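Local atomic coordinates of DNA-entry nuclease inhibitor (Bacillus subtilis subsp. subtilis, PDB entry 4MQD), a protein that inhibits the DNA-entry nuclease and plays a role in the competence of cells to be transformed by external DNA. Residues H18-F23 and F52-N57; K59-F64 and L123-Y128; E70-Y75 and W114-E119. One frame throughout, in Å; residues are numbered along the deposited sequence.

Contact 1: residues H18-F23 and F52-N57; sequences HQFTVF and FEAQRN
Phe20 and Phe52 lie side by side on one face of the sheet, the methylene of Phe52 over the Phe20 ring while the two rings also meet obliquely, their planes inclined by 39°. The benzyl CB of Phe52 sits over the face of the Phe20 ring, a CH-pi contact 4.1 Å from its centroid, with CZ of Phe20 the closest atom at 3.7 Å. A chi1 of 60° sets Phe20 CG between the backbone N and the carbonyl carbon. At its edge the Phe52 ring receives CG2 of Val22, 3.9 Å from CE2. Strands 19-24 and 49-53 are antiparallel neighbours in a five-stranded sheet, and Phe20 and Phe52 form a hydrogen-bonded pair: Phe52 N gives to Phe20 O (2.8 Å) and Phe20 N to Phe52 O (3.2 Å). Reducing Phe20 to an alanine would probably leave Phe52 CB without its ring partner and open a gap where the edge-to-face contact with Tyr128 is made. Beyond the paired strands Ala54 N still binds His18 O, from above the carbonyl plane. His18 N donates to a lone pair of Asn57 OD1 at 2.7 Å, and this oxygen also lies over the centre of the imidazole. The two side chains cross at about a right angle, with Asn57 ND2 3.7 Å from His18 CE1.

Contact 2: residues K59-F64 and L123-Y128; sequences KAFILF and LHADTY
Phe61 and Leu123 cross obliquely, the CD1 methyl of Leu123 resting 3.7 Å from Phe61 CB. The Phe61 ring turns its edge, near CD2, to the methyl of Ala125 at 3.9 Å. The CD1 methyl of Leu63 meets the same CD1 of Leu123 at 3.8 Å and also lies against Thr127 CG2. In Thr127 a chi1 of -56° puts OG1 beside the backbone N and leaves CG2 anti to it. The hydroxyl donates to Ala125 O, while Ser121 is a further partner. On the face carrying Ile62 and Tyr128, CD1 of Ile62 touches Tyr128 CB at 4.0 Å, and Ala60 CB lies at the edge of the tyrosine ring, 4.0 Å from CE2. The phenol oxygen of Tyr128 is bonded to Gln55 N. Between the two layers of side chains, Phe61 N donates to Asp126 O and Tyr128 N to Phe61 O, so Phe61 spans the residues either side of Thr127; Leu63 N then continues to Tyr128 O. This staggered ladder is characteristic of parallel strands, here 59-66 and 127-134, the one parallel pairing in a mixed sheet of five.

Contact 3: residues E70-Y75 and W114-E119; sequences ETVNSY and WTVPAE
Trp114 meets partners in two ways: one face of its indole is covered by Val72, and its pyrrole edge is directed at the face of Tyr75. The CG2 methyl of Val72 stands 3.6 Å above the indole plane, and its line to the centroid of the six-membered ring, 3.7 Å long, is only 16° off the ring normal. This is a CH-pi contact well centred on the ring, while CG1 of the same valine lies nearer CD1 and CG. Trp114 CD1 is the atom presented to Tyr75, 3.5 Å above the phenol plane and offset toward the rim, with Tyr75 CD1 and CG both 3.6 Å from it. The pair is edge-to-face (T-shaped), the planes of the phenol and the five-membered ring being 69° apart and the centroids 4.8 Å. In the plane of the Tyr75 ring, Val72 O lies at the edge.

Chi1 of 60° sets Tyr75 CG between the backbone N and the carbonyl carbon. Further along, Ser74 O sits against the side chain of Val116, 3.3 Å from CG2, and Thr115 O lies close to Tyr75 CA. Tyr75 also meets Tyr17 of the second subunit, and Ser74 packs on Trp34 of that subunit.

The segment 70-75 belongs to the irregular connection from strand 59-66 to strand 77-85, and it lies against the end of strand 107-116; regular pairing is taken up next to it, where the backbones of Glu76 and Lys77 bond to Thr115. Across these two segments the attachment rests on apolar, CH-pi and edge-to-face contacts, mainly with the indole. With no hydrogen bond between the segments, the fit probably depends on how closely Val72 and Tyr75 pack against Trp114.

Along the chain contact 1 closes first; contact 2 then opens, and both segments of contact 3 fall between its two. Contact 1 belongs to the antiparallel sheet; contact 2 and the strand part of contact 3 lie in the mixed sheet, with loop 70-75 packed against it. The centres of contacts 2 and 3 are about 10 Å apart and joined by Thr127 N to Val116 O and by Ala118 N to Asp126 OD1. Contacts 1 and 2, about 12 Å between centres, are linked by the Arg56-Asp126 salt bridge, between the segment following strand 49-53 and the approach to strand 127-134; Gln55 N to Tyr128 OH reaches the strand itself. Segment 70-75 of contact 3 also packs against the second subunit.

Contact 1: residues H18-F23 and F52-N57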
# COMPACT_ATOMS: atom_id res chain seq x y z
N HIS A 18 -20.53 -7.13 -11.25
CA HIS A 18 -19.16 -7.36 -10.78
C HIS A 18 -18.08 -6.87 -11.74
O HIS A 18 -17.07 -7.55 -11.94
CB HIS A 18 -18.96 -8.84 -10.47
CG HIS A 18 -19.94 -9.39 -9.48
ND1 HIS A 18 -21.16 -9.90 -9.85
CD2 HIS A 18 -19.88 -9.48 -8.13
CE1 HIS A 18 -21.81 -10.30 -8.77
NE2 HIS A 18 -21.06 -10.05 -7.72
N GLN A 19 -18.28 -5.70 -12.33
CA GLN A 19 -17.31 -5.15 -13.28
C GLN A 19 -17.43 -3.64 -13.48
O GLN A 19 -18.49 -3.05 -13.23
CB GLN A 19 -17.42 -5.86 -14.63
CG GLN A 19 -18.58 -5.39 -15.50
CD GLN A 19 -18.86 -6.31 -16.67
OE1 GLN A 19 -18.37 -6.09 -17.79
NE2 GLN A 19 -19.62 -7.37 -16.42
N PHE A 20 -16.33 -3.04 -13.92
CA PHE A 20 -16.33 -1.70 -14.48
C PHE A 20 -15.29 -1.68 -15.59
O PHE A 20 -14.37 -2.50 -15.60
CB PHE A 20 -16.03 -0.64 -13.42
CG PHE A 20 -14.70 -0.81 -12.74
CD1 PHE A 20 -13.56 -0.21 -13.26
CD2 PHE A 20 -14.59 -1.54 -11.57
CE1 PHE A 20 -12.33 -0.36 -12.64
CE2 PHE A 20 -13.37 -1.70 -10.94
CZ PHE A 20 -12.24 -1.10 -11.47
N THR A 21 -15.43 -0.75 -16.53
CA THR A 21 -14.65 -0.79 -17.76
C THR A 21 -13.98 0.55 -18.06
O THR A 21 -14.62 1.60 -18.01
CB THR A 21 -15.54 -1.20 -18.95
OG1 THR A 21 -16.13 -2.48 -18.67
CG2 THR A 21 -14.74 -1.28 -20.24
N VAL A 22 -12.69 0.47 -18.38
CA VAL A 22 -11.92 1.63 -18.82
C VAL A 22 -11.85 1.58 -20.34
O VAL A 22 -11.42 0.57 -20.91
CB VAL A 22 -10.49 1.59 -18.24
CG1 VAL A 22 -9.70 2.83 -18.66
CG2 VAL A 22 -10.53 1.45 -16.73
N PHE A 23 -12.27 2.66 -21.00
CA PHE A 23 -12.33 2.68 -22.47
C PHE A 23 -12.05 4.05 -23.08
O PHE A 23 -11.98 5.06 -22.38
CB PHE A 23 -13.68 2.13 -22.95
CG PHE A 23 -14.88 2.86 -22.40
CD1 PHE A 23 -15.33 2.61 -21.11
CD2 PHE A 23 -15.58 3.77 -23.18
CE1 PHE A 23 -16.44 3.27 -20.60
CE2 PHE A 23 -16.69 4.43 -22.69
CZ PHE A 23 -17.12 4.18 -21.40
N PHE A 52 -12.34 -4.43 -15.59
CA PHE A 52 -11.77 -4.98 -14.37
C PHE A 52 -12.86 -5.64 -13.55
O PHE A 52 -13.98 -5.13 -13.47
CB PHE A 52 -11.06 -3.89 -13.57
CG PHE A 52 -9.81 -3.37 -14.22
CD1 PHE A 52 -8.64 -4.13 -14.19
CD2 PHE A 52 -9.80 -2.14 -14.86
CE1 PHE A 52 -7.49 -3.66 -14.79
CE2 PHE A 52 -8.64 -1.67 -15.46
CZ PHE A 52 -7.49 -2.43 -15.42
N GLU A 53 -12.53 -6.78 -12.94
CA GLU A 53 -13.46 -7.48 -12.07
C GLU A 53 -13.58 -6.75 -10.74
O GLU A 53 -12.58 -6.30 -10.18
CB GLU A 53 -12.97 -8.90 -11.82
CG GLU A 53 -13.97 -9.78 -11.08
CD GLU A 53 -13.31 -10.90 -10.29
OE1 GLU A 53 -12.08 -10.83 -10.04
OE2 GLU A 53 -14.03 -11.85 -9.92
N ALA A 54 -14.81 -6.63 -10.26
CA ALA A 54 -15.09 -6.05 -8.95
C ALA A 54 -15.60 -7.14 -8.03
O ALA A 54 -16.22 -8.11 -8.49
CB ALA A 54 -16.11 -4.93 -9.07
N GLN A 55 -15.35 -7.00 -6.74
CA GLN A 55 -15.72 -8.02 -5.76
C GLN A 55 -17.22 -8.14 -5.57
O GLN A 55 -17.74 -9.25 -5.38
CB GLN A 55 -15.06 -7.73 -4.41
CG GLN A 55 -13.55 -7.93 -4.42
CD GLN A 55 -12.96 -7.87 -3.02
OE1 GLN A 55 -13.48 -7.18 -2.15
NE2 GLN A 55 -11.88 -8.61 -2.81
N ARG A 56 -17.93 -7.02 -5.60
CA ARG A 56 -19.37 -7.01 -5.39
C ARG A 56 -20.04 -5.81 -6.04
O ARG A 56 -19.38 -4.84 -6.43
CB ARG A 56 -19.70 -7.06 -3.90
CG ARG A 56 -19.04 -5.96 -3.08
CD ARG A 56 -19.21 -6.17 -1.59
NE ARG A 56 -18.57 -7.41 -1.14
CZ ARG A 56 -17.26 -7.57 -0.95
NH1 ARG A 56 -16.40 -6.57 -1.16
NH2 ARG A 56 -16.80 -8.74 -0.53
N ASN A 57 -21.36 -5.89 -6.16
CA ASN A 57 -22.17 -4.80 -6.70
C ASN A 57 -22.56 -3.86 -5.57
O ASN A 57 -23.36 -4.21 -4.70
CB ASN A 57 -23.41 -5.36 -7.39
CG ASN A 57 -23.06 -6.27 -8.55
OD1 ASN A 57 -22.05 -6.09 -9.22
ND2 ASN A 57 -23.90 -7.27 -8.79

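Contact 2: residues K59-F64 and L123-Y128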
# COMPACT_ATOMS: atom_id res chain seq x y z
N LYS A 59 -21.97 0.70 -4.17
CA LYS A 59 -21.45 2.04 -4.44
C LYS A 59 -19.97 2.07 -4.07
O LYS A 59 -19.61 2.15 -2.90
CB LYS A 59 -22.24 3.10 -3.66
CG LYS A 59 -23.47 3.59 -4.40
CD LYS A 59 -24.41 4.39 -3.50
CE LYS A 59 -25.30 3.48 -2.67
NZ LYS A 59 -26.36 4.24 -1.94
N ALA A 60 -19.12 1.99 -5.09
CA ALA A 60 -17.68 1.96 -4.91
C ALA A 60 -17.06 3.30 -5.27
O ALA A 60 -17.70 4.14 -5.89
CB ALA A 60 -17.07 0.85 -5.76
N PHE A 61 -15.80 3.48 -4.88
CA PHE A 61 -15.04 4.68 -5.24
C PHE A 61 -13.92 4.31 -6.21
O PHE A 61 -13.21 3.33 -6.00
CB PHE A 61 -14.46 5.35 -3.99
CG PHE A 61 -15.47 6.09 -3.18
CD1 PHE A 61 -15.86 7.38 -3.53
CD2 PHE A 61 -16.05 5.51 -2.06
CE1 PHE A 61 -16.80 8.07 -2.79
CE2 PHE A 61 -16.99 6.20 -1.31
CZ PHE A 61 -17.37 7.48 -1.67
N ILE A 62 -13.79 5.10 -7.27
CA ILE A 62 -12.71 4.96 -8.24
C ILE A 62 -11.68 6.05 -7.98
O ILE A 62 -12.00 7.24 -8.06
CB ILE A 62 -13.23 5.10 -9.69
CG1 ILE A 62 -14.36 4.09 -9.97
CG2 ILE A 62 -12.08 4.94 -10.69
CD1 ILE A 62 -13.95 2.63 -9.88
N LEU A 63 -10.45 5.65 -7.67
CA LEU A 63 -9.33 6.58 -7.51
C LEU A 63 -8.40 6.46 -8.70
O LEU A 63 -7.60 5.51 -8.78
CB LEU A 63 -8.55 6.30 -6.22
CG LEU A 63 -9.03 7.04 -4.96
CD1 LEU A 63 -10.49 6.73 -4.69
CD2 LEU A 63 -8.16 6.66 -3.77
N PHE A 64 -8.49 7.39 -9.64
CA PHE A 64 -7.64 7.37 -10.81
C PHE A 64 -6.38 8.20 -10.57
O PHE A 64 -6.46 9.29 -9.99
CB PHE A 64 -8.38 7.89 -12.05
CG PHE A 64 -7.71 7.51 -13.34
CD1 PHE A 64 -7.86 6.24 -13.87
CD2 PHE A 64 -6.90 8.42 -14.00
CE1 PHE A 64 -7.24 5.89 -15.05
CE2 PHE A 64 -6.27 8.08 -15.19
CZ PHE A 64 -6.44 6.81 -15.71
N LEU A 123 -11.98 5.23 2.87
CA LEU A 123 -13.26 5.74 2.38
C LEU A 123 -14.42 4.86 2.86
O LEU A 123 -15.58 5.22 2.67
CB LEU A 123 -13.25 5.81 0.85
CG LEU A 123 -12.10 6.60 0.22
CD1 LEU A 123 -12.13 6.43 -1.29
CD2 LEU A 123 -12.17 8.07 0.60
N HIS A 124 -14.09 3.71 3.45
CA HIS A 124 -15.07 2.82 4.08
C HIS A 124 -16.12 2.31 3.09
O HIS A 124 -17.28 2.12 3.43
CB HIS A 124 -15.71 3.51 5.28
CG HIS A 124 -14.72 4.17 6.19
ND1 HIS A 124 -13.86 3.46 6.99
CD2 HIS A 124 -14.43 5.48 6.39
CE1 HIS A 124 -13.09 4.30 7.66
NE2 HIS A 124 -13.42 5.53 7.31
N ALA A 125 -15.66 2.11 1.86
CA ALA A 125 -16.46 1.51 0.80
C ALA A 125 -15.47 0.88 -0.17
O ALA A 125 -14.30 1.29 -0.21
CB ALA A 125 -17.29 2.56 0.09
N ASP A 126 -15.91 -0.12 -0.92
CA ASP A 126 -15.03 -0.79 -1.87
C ASP A 126 -14.37 0.26 -2.76
O ASP A 126 -15.04 1.08 -3.37
CB ASP A 126 -15.79 -1.81 -2.71
CG ASP A 126 -16.19 -3.04 -1.92
OD1 ASP A 126 -15.80 -3.16 -0.74
OD2 ASP A 126 -16.90 -3.89 -2.48
N THR A 127 -13.04 0.23 -2.79
CA THR A 127 -12.26 1.25 -3.47
C THR A 127 -11.36 0.60 -4.51
O THR A 127 -10.69 -0.39 -4.23
CB THR A 127 -11.42 2.06 -2.46
OG1 THR A 127 -12.28 2.62 -1.47
CG2 THR A 127 -10.65 3.18 -3.16
N TYR A 128 -11.35 1.17 -5.71
CA TYR A 128 -10.53 0.67 -6.80
C TYR A 128 -9.56 1.76 -7.25
O TYR A 128 -9.96 2.79 -7.79
CB TYR A 128 -11.41 0.19 -7.95
CG TYR A 128 -12.25 -1.00 -7.54
CD1 TYR A 128 -11.76 -2.30 -7.66
CD2 TYR A 128 -13.52 -0.83 -6.99
CE1 TYR A 128 -12.51 -3.39 -7.26
CE2 TYR A 128 -14.28 -1.92 -6.59
CZ TYR A 128 -13.77 -3.20 -6.73
OH TYR A 128 -14.52 -4.28 -6.34

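Contact 3: residues E70-Y75 and W114-E119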
# COMPACT_ATOMS: atom_id res chain seq x y z
N GLU A 70 3.00 6.70 -4.94
CA GLU A 70 2.45 6.33 -3.64
C GLU A 70 2.17 4.84 -3.61
O GLU A 70 1.40 4.34 -4.43
CB GLU A 70 1.15 7.10 -3.34
CG GLU A 70 1.35 8.54 -2.89
CD GLU A 70 0.10 9.14 -2.27
OE1 GLU A 70 -1.00 8.58 -2.45
OE2 GLU A 70 0.22 10.18 -1.59
N THR A 71 2.81 4.13 -2.68
CA THR A 71 2.59 2.70 -2.54
C THR A 71 1.17 2.43 -2.05
O THR A 71 0.57 3.28 -1.37
CB THR A 71 3.59 2.05 -1.55
OG1 THR A 71 3.49 2.68 -0.27
CG2 THR A 71 5.02 2.20 -2.07
N VAL A 72 0.65 1.27 -2.41
CA VAL A 72 -0.67 0.83 -1.96
C VAL A 72 -0.46 -0.27 -0.93
O VAL A 72 -0.13 -1.41 -1.28
CB VAL A 72 -1.52 0.34 -3.14
CG1 VAL A 72 -2.91 -0.08 -2.67
CG2 VAL A 72 -1.61 1.42 -4.21
N ASN A 73 -0.64 0.07 0.34
CA ASN A 73 -0.29 -0.82 1.44
C ASN A 73 -1.37 -1.84 1.78
O ASN A 73 -1.11 -2.81 2.49
CB ASN A 73 0.06 0.00 2.69
CG ASN A 73 1.35 0.78 2.53
OD1 ASN A 73 2.44 0.22 2.59
ND2 ASN A 73 1.23 2.09 2.31
N SER A 74 -2.59 -1.64 1.27
CA SER A 74 -3.70 -2.55 1.54
C SER A 74 -4.50 -2.85 0.27
O SER A 74 -5.06 -1.94 -0.34
CB SER A 74 -4.62 -1.94 2.60
OG SER A 74 -3.89 -1.57 3.75
N TYR A 75 -4.53 -4.12 -0.12
CA TYR A 75 -5.34 -4.58 -1.26
C TYR A 75 -5.50 -6.09 -1.26
O TYR A 75 -4.72 -6.81 -0.64
CB TYR A 75 -4.72 -4.12 -2.58
CG TYR A 75 -3.32 -4.63 -2.84
CD1 TYR A 75 -2.21 -3.94 -2.36
CD2 TYR A 75 -3.11 -5.80 -3.57
CE1 TYR A 75 -0.92 -4.40 -2.60
CE2 TYR A 75 -1.83 -6.27 -3.81
CZ TYR A 75 -0.74 -5.56 -3.33
OH TYR A 75 0.54 -6.02 -3.57
N TRP A 114 -5.74 -1.76 -8.26
CA TRP A 114 -5.74 -2.37 -6.94
C TRP A 114 -7.16 -2.44 -6.41
O TRP A 114 -7.87 -1.44 -6.41
CB TRP A 114 -4.89 -1.57 -5.95
CG TRP A 114 -3.42 -1.60 -6.18
CD1 TRP A 114 -2.52 -2.49 -5.65
CD2 TRP A 114 -2.65 -0.69 -6.97
NE1 TRP A 114 -1.25 -2.19 -6.07
CE2 TRP A 114 -1.30 -1.09 -6.88
CE3 TRP A 114 -2.98 0.42 -7.75
CZ2 TRP A 114 -0.27 -0.41 -7.54
CZ3 TRP A 114 -1.96 1.10 -8.41
CH2 TRP A 114 -0.62 0.68 -8.30
N THR A 115 -7.56 -3.62 -5.94
CA THR A 115 -8.85 -3.80 -5.28
C THR A 115 -8.68 -3.61 -3.77
O THR A 115 -7.99 -4.40 -3.12
CB THR A 115 -9.44 -5.20 -5.56
OG1 THR A 115 -9.65 -5.36 -6.96
CG2 THR A 115 -10.77 -5.38 -4.83
N VAL A 116 -9.31 -2.57 -3.24
CA VAL A 116 -9.25 -2.25 -1.81
C VAL A 116 -10.66 -2.33 -1.22
O VAL A 116 -11.43 -1.37 -1.33
CB VAL A 116 -8.67 -0.84 -1.57
CG1 VAL A 116 -8.47 -0.58 -0.08
CG2 VAL A 116 -7.36 -0.67 -2.33
N PRO A 117 -11.02 -3.47 -0.61
CA PRO A 117 -12.36 -3.61 -0.03
C PRO A 117 -12.65 -2.59 1.07
O PRO A 117 -11.72 -2.07 1.69
CB PRO A 117 -12.36 -5.03 0.55
CG PRO A 117 -11.20 -5.73 -0.07
CD PRO A 117 -10.20 -4.68 -0.41
N ALA A 118 -13.94 -2.32 1.29
CA ALA A 118 -14.39 -1.33 2.28
C ALA A 118 -13.66 -1.45 3.62
O ALA A 118 -13.24 -0.45 4.20
CB ALA A 118 -15.89 -1.46 2.50
N GLU A 119 -13.50 -2.69 4.07
CA GLU A 119 -12.83 -3.01 5.33
C GLU A 119 -11.38 -2.50 5.42
O GLU A 119 -10.88 -2.25 6.52
CB GLU A 119 -12.87 -4.52 5.53
CG GLU A 119 -12.42 -5.01 6.90
CD GLU A 119 -12.72 -6.48 7.11
OE1 GLU A 119 -12.94 -7.21 6.12
OE2 GLU A 119 -12.74 -6.91 8.28